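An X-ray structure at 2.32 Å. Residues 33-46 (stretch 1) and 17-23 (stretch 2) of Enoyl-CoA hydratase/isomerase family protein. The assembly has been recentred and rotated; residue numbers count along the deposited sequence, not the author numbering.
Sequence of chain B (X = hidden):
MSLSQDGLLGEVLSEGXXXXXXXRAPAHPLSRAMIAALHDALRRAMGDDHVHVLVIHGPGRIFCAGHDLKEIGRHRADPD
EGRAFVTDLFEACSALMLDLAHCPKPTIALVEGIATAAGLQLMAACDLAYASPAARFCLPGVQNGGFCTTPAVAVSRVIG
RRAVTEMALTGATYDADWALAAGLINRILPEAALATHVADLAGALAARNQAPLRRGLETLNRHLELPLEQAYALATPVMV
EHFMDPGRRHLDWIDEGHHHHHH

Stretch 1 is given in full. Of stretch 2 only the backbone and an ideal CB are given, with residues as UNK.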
ATOM      1  N   ALA B  33     -27.018  -1.204  20.730  1.00 28.00           N
ATOM      2  CA  ALA B  33     -26.953  -2.295  21.702  1.00 27.98           C
ATOM      3  C   ALA B  33     -26.015  -3.421  21.255  1.00 27.05           C
ATOM      4  O   ALA B  33     -25.500  -4.161  22.088  1.00 26.84           O
ATOM      5  CB  ALA B  33     -28.359  -2.842  21.971  1.00 29.04           C
HETATM    6  N   MSE B  34     -25.813  -3.539  19.939  1.00 26.63           N
HETATM    7  CA  MSE B  34     -24.932  -4.557  19.360  1.00 28.07           C
HETATM    8  C   MSE B  34     -23.480  -4.098  19.475  1.00 27.30           C
HETATM    9  O   MSE B  34     -22.596  -4.894  19.798  1.00 26.38           O
HETATM   10  CB  MSE B  34     -25.308  -4.849  17.895  1.00 30.38           C
HETATM   11  CG  MSE B  34     -24.401  -5.843  17.151  1.00 33.02           C
HETATM   12 SE   MSE B  34     -24.425  -7.676  17.816  1.00 39.07          SE
HETATM   13  CE  MSE B  34     -25.688  -8.409  16.535  1.00 38.62           C
ATOM     14  N   ILE B  35     -23.255  -2.806  19.238  1.00 27.58           N
ATOM     15  CA  ILE B  35     -21.931  -2.192  19.339  1.00 28.66           C
ATOM     16  C   ILE B  35     -21.453  -2.283  20.795  1.00 28.26           C
ATOM     17  O   ILE B  35     -20.307  -2.640  21.038  1.00 31.12           O
ATOM     18  CB  ILE B  35     -21.965  -0.723  18.841  1.00 27.86           C
ATOM     19  CG1 ILE B  35     -22.154  -0.704  17.319  1.00 28.21           C
ATOM     20  CG2 ILE B  35     -20.684   0.042  19.233  1.00 28.76           C
ATOM     21  CD1 ILE B  35     -22.658   0.610  16.770  1.00 27.08           C
ATOM     22  N   ALA B  36     -22.364  -2.035  21.738  1.00 28.19           N
ATOM     23  CA  ALA B  36     -22.062  -2.098  23.175  1.00 26.82           C
ATOM     24  C   ALA B  36     -21.742  -3.530  23.593  1.00 25.84           C
ATOM     25  O   ALA B  36     -20.770  -3.753  24.307  1.00 25.78           O
ATOM     26  CB  ALA B  36     -23.230  -1.549  24.000  1.00 26.28           C
ATOM     27  N   ALA B  37     -22.511  -4.491  23.066  1.00 24.99           N
ATOM     28  CA  ALA B  37     -22.321  -5.918  23.348  1.00 24.75           C
ATOM     29  C   ALA B  37     -20.986  -6.405  22.791  1.00 25.67           C
ATOM     30  O   ALA B  37     -20.272  -7.160  23.453  1.00 26.88           O
ATOM     31  CB  ALA B  37     -23.455  -6.741  22.766  1.00 21.17           C
ATOM     32  N   LEU B  38     -20.636  -5.925  21.595  1.00 26.46           N
ATOM     33  CA  LEU B  38     -19.378  -6.293  20.947  1.00 26.74           C
ATOM     34  C   LEU B  38     -18.189  -5.680  21.650  1.00 26.15           C
ATOM     35  O   LEU B  38     -17.136  -6.304  21.725  1.00 27.57           O
ATOM     36  CB  LEU B  38     -19.368  -5.890  19.477  1.00 26.19           C
ATOM     37  CG  LEU B  38     -19.982  -6.836  18.443  1.00 28.59           C
ATOM     38  CD1 LEU B  38     -20.103  -6.095  17.118  1.00 27.23           C
ATOM     39  CD2 LEU B  38     -19.125  -8.100  18.283  1.00 28.33           C
ATOM     40  N   HIS B  39     -18.380  -4.486  22.212  1.00 25.11           N
ATOM     41  CA  HIS B  39     -17.310  -3.796  22.919  1.00 28.84           C
ATOM     42  C   HIS B  39     -17.084  -4.386  24.308  1.00 30.11           C
ATOM     43  O   HIS B  39     -15.942  -4.510  24.743  1.00 31.74           O
ATOM     44  CB  HIS B  39     -17.585  -2.293  22.989  1.00 30.14           C
ATOM     45  CG  HIS B  39     -16.353  -1.439  22.988  1.00 31.78           C
ATOM     46  ND1 HIS B  39     -16.409  -0.072  22.838  1.00 34.51           N
ATOM     47  CD2 HIS B  39     -15.044  -1.740  23.177  1.00 33.05           C
ATOM     48  CE1 HIS B  39     -15.192   0.433  22.946  1.00 34.75           C
ATOM     49  NE2 HIS B  39     -14.346  -0.558  23.152  1.00 32.96           N
ATOM     50  N   ASP B  40     -18.171  -4.805  24.958  1.00 32.01           N
ATOM     51  CA  ASP B  40     -18.121  -5.419  26.283  1.00 33.28           C
ATOM     52  C   ASP B  40     -17.401  -6.760  26.213  1.00 32.51           C
ATOM     53  O   ASP B  40     -16.601  -7.087  27.089  1.00 32.79           O
ATOM     54  CB  ASP B  40     -19.538  -5.626  26.833  1.00 37.46           C
ATOM     55  CG  ASP B  40     -19.887  -4.641  27.930  1.00 42.22           C
ATOM     56  OD1 ASP B  40     -20.823  -3.829  27.732  1.00 44.64           O
ATOM     57  OD2 ASP B  40     -19.224  -4.681  28.995  1.00 45.33           O
ATOM     58  N   ALA B  41     -17.642  -7.480  25.120  1.00 31.68           N
ATOM     59  CA  ALA B  41     -17.040  -8.788  24.863  1.00 31.98           C
ATOM     60  C   ALA B  41     -15.545  -8.673  24.565  1.00 32.30           C
ATOM     61  O   ALA B  41     -14.769  -9.578  24.871  1.00 32.32           O
ATOM     62  CB  ALA B  41     -17.759  -9.471  23.701  1.00 32.29           C
ATOM     63  N   LEU B  42     -15.160  -7.540  23.984  1.00 33.17           N
ATOM     64  CA  LEU B  42     -13.780  -7.247  23.627  1.00 34.42           C
ATOM     65  C   LEU B  42     -12.969  -6.749  24.833  1.00 34.36           C
ATOM     66  O   LEU B  42     -11.806  -7.125  24.985  1.00 33.27           O
ATOM     67  CB  LEU B  42     -13.742  -6.228  22.482  1.00 35.19           C
ATOM     68  CG  LEU B  42     -12.382  -5.809  21.924  1.00 34.21           C
ATOM     69  CD1 LEU B  42     -11.703  -6.985  21.230  1.00 35.07           C
ATOM     70  CD2 LEU B  42     -12.579  -4.656  20.983  1.00 34.77           C
ATOM     71  N   ARG B  43     -13.587  -5.917  25.678  1.00 36.55           N
ATOM     72  CA  ARG B  43     -12.933  -5.384  26.885  1.00 38.85           C
ATOM     73  C   ARG B  43     -12.622  -6.512  27.857  1.00 38.65           C
ATOM     74  O   ARG B  43     -11.557  -6.527  28.479  1.00 40.36           O
ATOM     75  CB  ARG B  43     -13.803  -4.340  27.584  1.00 40.06           C
ATOM     76  CG  ARG B  43     -13.851  -2.991  26.890  1.00 46.61           C
ATOM     77  CD  ARG B  43     -14.630  -1.987  27.720  1.00 49.71           C
ATOM     78  NE  ARG B  43     -15.133  -0.870  26.921  1.00 52.22           N
ATOM     79  CZ  ARG B  43     -16.401  -0.721  26.543  1.00 54.11           C
ATOM     80  NH1 ARG B  43     -17.319  -1.621  26.878  1.00 54.90           N
ATOM     81  NH2 ARG B  43     -16.761   0.347  25.843  1.00 54.07           N
ATOM     82  N   ARG B  44     -13.524  -7.495  27.902  1.00 38.12           N
ATOM     83  CA  ARG B  44     -13.385  -8.666  28.759  1.00 38.56           C
ATOM     84  C   ARG B  44     -12.382  -9.652  28.183  1.00 37.84           C
ATOM     85  O   ARG B  44     -11.640 -10.278  28.931  1.00 40.43           O
ATOM     86  CB  ARG B  44     -14.742  -9.354  28.967  1.00 39.60           C
ATOM     87  CG  ARG B  44     -15.729  -8.549  29.821  1.00 41.81           C
ATOM     88  CD  ARG B  44     -17.051  -9.284  30.071  1.00 41.93           C
ATOM     89  NE  ARG B  44     -17.878  -9.422  28.869  1.00 41.39           N
ATOM     90  CZ  ARG B  44     -18.277 -10.583  28.351  1.00 42.54           C
ATOM     91  NH1 ARG B  44     -17.934 -11.741  28.919  1.00 43.06           N
ATOM     92  NH2 ARG B  44     -19.006 -10.588  27.247  1.00 41.31           N
ATOM     93  N   ALA B  45     -12.329  -9.744  26.855  1.00 37.78           N
ATOM     94  CA  ALA B  45     -11.413 -10.649  26.155  1.00 37.15           C
ATOM     95  C   ALA B  45      -9.961 -10.201  26.264  1.00 36.72           C
ATOM     96  O   ALA B  45      -9.063 -11.027  26.449  1.00 37.17           O
ATOM     97  CB  ALA B  45     -11.804 -10.774  24.701  1.00 36.06           C
HETATM   98  N   MSE B  46      -9.746  -8.887  26.176  1.00 37.76           N
HETATM   99  CA  MSE B  46      -8.410  -8.297  26.272  1.00 39.17           C
HETATM  100  C   MSE B  46      -7.840  -8.348  27.686  1.00 38.48           C
HETATM  101  O   MSE B  46      -6.627  -8.203  27.873  1.00 39.66           O
HETATM  102  CB  MSE B  46      -8.418  -6.861  25.743  1.00 40.44           C
HETATM  103  CG  MSE B  46      -8.279  -6.791  24.240  1.00 45.58           C
HETATM  104 SE   MSE B  46      -8.808  -5.104  23.402  1.00 54.56          SE
HETATM  105  CE  MSE B  46      -7.744  -3.817  24.428  1.00 49.67           C
ATOM    106  N   UNK B  17      -9.489 -20.037  21.910  1.00 30.07           N
ATOM    107  CA  UNK B  17     -10.200 -19.362  20.834  1.00 28.34           C
ATOM    108  C   UNK B  17     -11.586 -18.909  21.288  1.00 28.06           C
ATOM    109  O   UNK B  17     -12.399 -19.733  21.707  1.00 30.05           O
ATOM    110  CB  UNK B  17     -10.317 -20.282  19.617  1.00 28.34           C
ATOM    111  N   UNK B  18     -11.831 -17.599  21.223  1.00 26.06           N
ATOM    112  CA  UNK B  18     -13.128 -17.008  21.582  1.00 25.29           C
ATOM    113  C   UNK B  18     -13.882 -16.584  20.315  1.00 24.93           C
ATOM    114  O   UNK B  18     -13.499 -15.632  19.622  1.00 24.24           O
ATOM    115  CB  UNK B  18     -12.936 -15.810  22.514  1.00 25.29           C
ATOM    116  N   UNK B  19     -14.961 -17.303  20.031  1.00 24.65           N
ATOM    117  CA  UNK B  19     -15.784 -17.036  18.867  1.00 23.59           C
ATOM    118  C   UNK B  19     -16.976 -16.184  19.249  1.00 25.12           C
ATOM    119  O   UNK B  19     -17.735 -16.519  20.161  1.00 25.23           O
ATOM    120  CB  UNK B  19     -16.246 -18.343  18.219  1.00 23.59           C
ATOM    121  N   UNK B  20     -17.057 -15.036  18.581  1.00 26.64           N
ATOM    122  CA  UNK B  20     -18.115 -14.058  18.744  1.00 26.42           C
ATOM    123  C   UNK B  20     -19.064 -14.260  17.572  1.00 28.41           C
ATOM    124  O   UNK B  20     -18.740 -13.944  16.419  1.00 29.66           O
ATOM    125  CB  UNK B  20     -17.572 -12.629  18.803  1.00 26.42           C
ATOM    126  N   UNK B  21     -20.200 -14.883  17.865  1.00 29.67           N
ATOM    127  CA  UNK B  21     -21.200 -15.167  16.850  1.00 30.67           C
ATOM    128  C   UNK B  21     -22.335 -14.138  16.918  1.00 32.33           C
ATOM    129  O   UNK B  21     -23.190 -14.182  17.809  1.00 34.20           O
ATOM    130  CB  UNK B  21     -21.748 -16.585  17.023  1.00 30.67           C
ATOM    131  N   UNK B  22     -22.288 -13.190  15.982  1.00 30.72           N
ATOM    132  CA  UNK B  22     -23.262 -12.104  15.857  1.00 32.29           C
ATOM    133  C   UNK B  22     -24.718 -12.581  15.712  1.00 32.60           C
ATOM    134  O   UNK B  22     -25.047 -13.356  14.807  1.00 33.12           O
ATOM    135  CB  UNK B  22     -22.895 -11.237  14.651  1.00 32.29           C
ATOM    136  N   UNK B  23     -25.573 -12.149  16.638  1.00 32.53           N
ATOM    137  CA  UNK B  23     -26.980 -12.516  16.587  1.00 33.34           C
ATOM    138  C   UNK B  23     -27.786 -11.582  15.694  1.00 33.34           C
ATOM    139  O   UNK B  23     -27.228 -10.945  14.794  1.00 33.31           O
ATOM    140  CB  UNK B  23     -27.570 -12.521  17.999  1.00 33.34           C
TER

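Stretch 1 belongs to a helix that begins earlier in the chain. Stretch 2 is a strand from 17 to 22 that runs nearly antiparallel to it, at 177°, with the axes 10.7 Å apart at their closest. The helix offers the strand Met 34, Leu 38, Ala 41 and Ala 45, all apolar. No hydrogen bond links the two stretches.

Position 17 is extended, and its CB has nothing of the helix within reach. Stretch 1 hardly restricts the choice; a beta-branched residue would suit the strand. The deposited residue is Val 17, which makes no contact here.

At position 18 the CB points toward the helix, but no helix atom lies within 5.5 Å of it. The small methyl of Ala 45 leaves a gap that a medium or long apolar side chain could cross: Leu, Ile or Met. It is Leu 18, with chi1 t and chi2 p. Its CD2 packs 3.7 Å from CB of Ala 45.

Position 19 is again out of reach of the helix. Polar or beta-branched residues would fit. It is Thr 19.

The CB of 20 points toward the helix and lies 4.8 Å from CD2 of Leu 38. Ala 41 is also near, and its CB leaves room. With no polar helix side chain at this point, an apolar residue is favoured: Leu, Ile or Met. Leu 20 is found, chi1 m and chi2 t. Its CD2 lies 4.0 Å from CB of Ala 41, and its CD1 4.4 Å from CD2 of Leu 38.

Position 21 is out of reach, and its requirements resemble those of 19. It is Thr 21.

At 22 the CB points sideways, 4.4 Å from CE of Met 34. A flexible apolar side chain could turn back to the helix; Leu or Met would suit, and Val or Ile is possible. It is Leu 22, whose end comes nearer than its CB direction suggests. Its CD1 reaches CD2 of Leu 38 at 3.9 Å, and its CG lies 4.4 Å from CE of Met 34.

Position 23 follows the strand. Its phi/psi of -85/-155 is unusual for most residues and favours Gly, although the ideal CB, 4.8 Å from CE of Met 34, meets no clash with stretch 1. It is Gly 23. Its backbone O makes a van der Waals contact with CE of Met 34 at 3.4 Å.

Stretch 2 (17-23) VLTLTLG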
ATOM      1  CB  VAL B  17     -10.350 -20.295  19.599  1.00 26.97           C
ATOM      2  CG1 VAL B  17     -10.881 -19.532  18.399  1.00 28.97           C
ATOM      3  CG2 VAL B  17      -9.028 -20.958  19.269  1.00 27.40           C
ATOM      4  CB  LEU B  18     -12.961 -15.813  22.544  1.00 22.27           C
ATOM      5  CG  LEU B  18     -14.177 -14.943  22.924  1.00 22.46           C
ATOM      6  CD1 LEU B  18     -15.320 -15.737  23.563  1.00 20.38           C
ATOM      7  CD2 LEU B  18     -13.729 -13.858  23.862  1.00 20.94           C
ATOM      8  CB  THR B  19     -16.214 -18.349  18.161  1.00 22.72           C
ATOM      9  OG1 THR B  19     -15.041 -19.040  17.717  1.00 25.36           O
ATOM     10  CG2 THR B  19     -17.093 -18.074  16.943  1.00 22.44           C
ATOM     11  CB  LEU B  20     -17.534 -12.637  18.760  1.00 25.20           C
ATOM     12  CG  LEU B  20     -16.517 -12.294  19.865  1.00 29.35           C
ATOM     13  CD1 LEU B  20     -16.046 -10.833  19.763  1.00 30.47           C
ATOM     14  CD2 LEU B  20     -17.118 -12.552  21.230  1.00 29.71           C
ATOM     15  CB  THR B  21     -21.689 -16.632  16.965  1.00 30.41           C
ATOM     16  OG1 THR B  21     -20.565 -17.510  16.823  1.00 32.32           O
ATOM     17  CG2 THR B  21     -22.682 -16.969  15.883  1.00 30.04           C
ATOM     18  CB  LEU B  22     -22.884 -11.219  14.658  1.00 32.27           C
ATOM     19  CG  LEU B  22     -21.998  -9.969  14.800  1.00 33.54           C
ATOM     20  CD1 LEU B  22     -20.675 -10.251  15.483  1.00 31.35           C
ATOM     21  CD2 LEU B  22     -21.773  -9.383  13.423  1.00 32.29           C
TER
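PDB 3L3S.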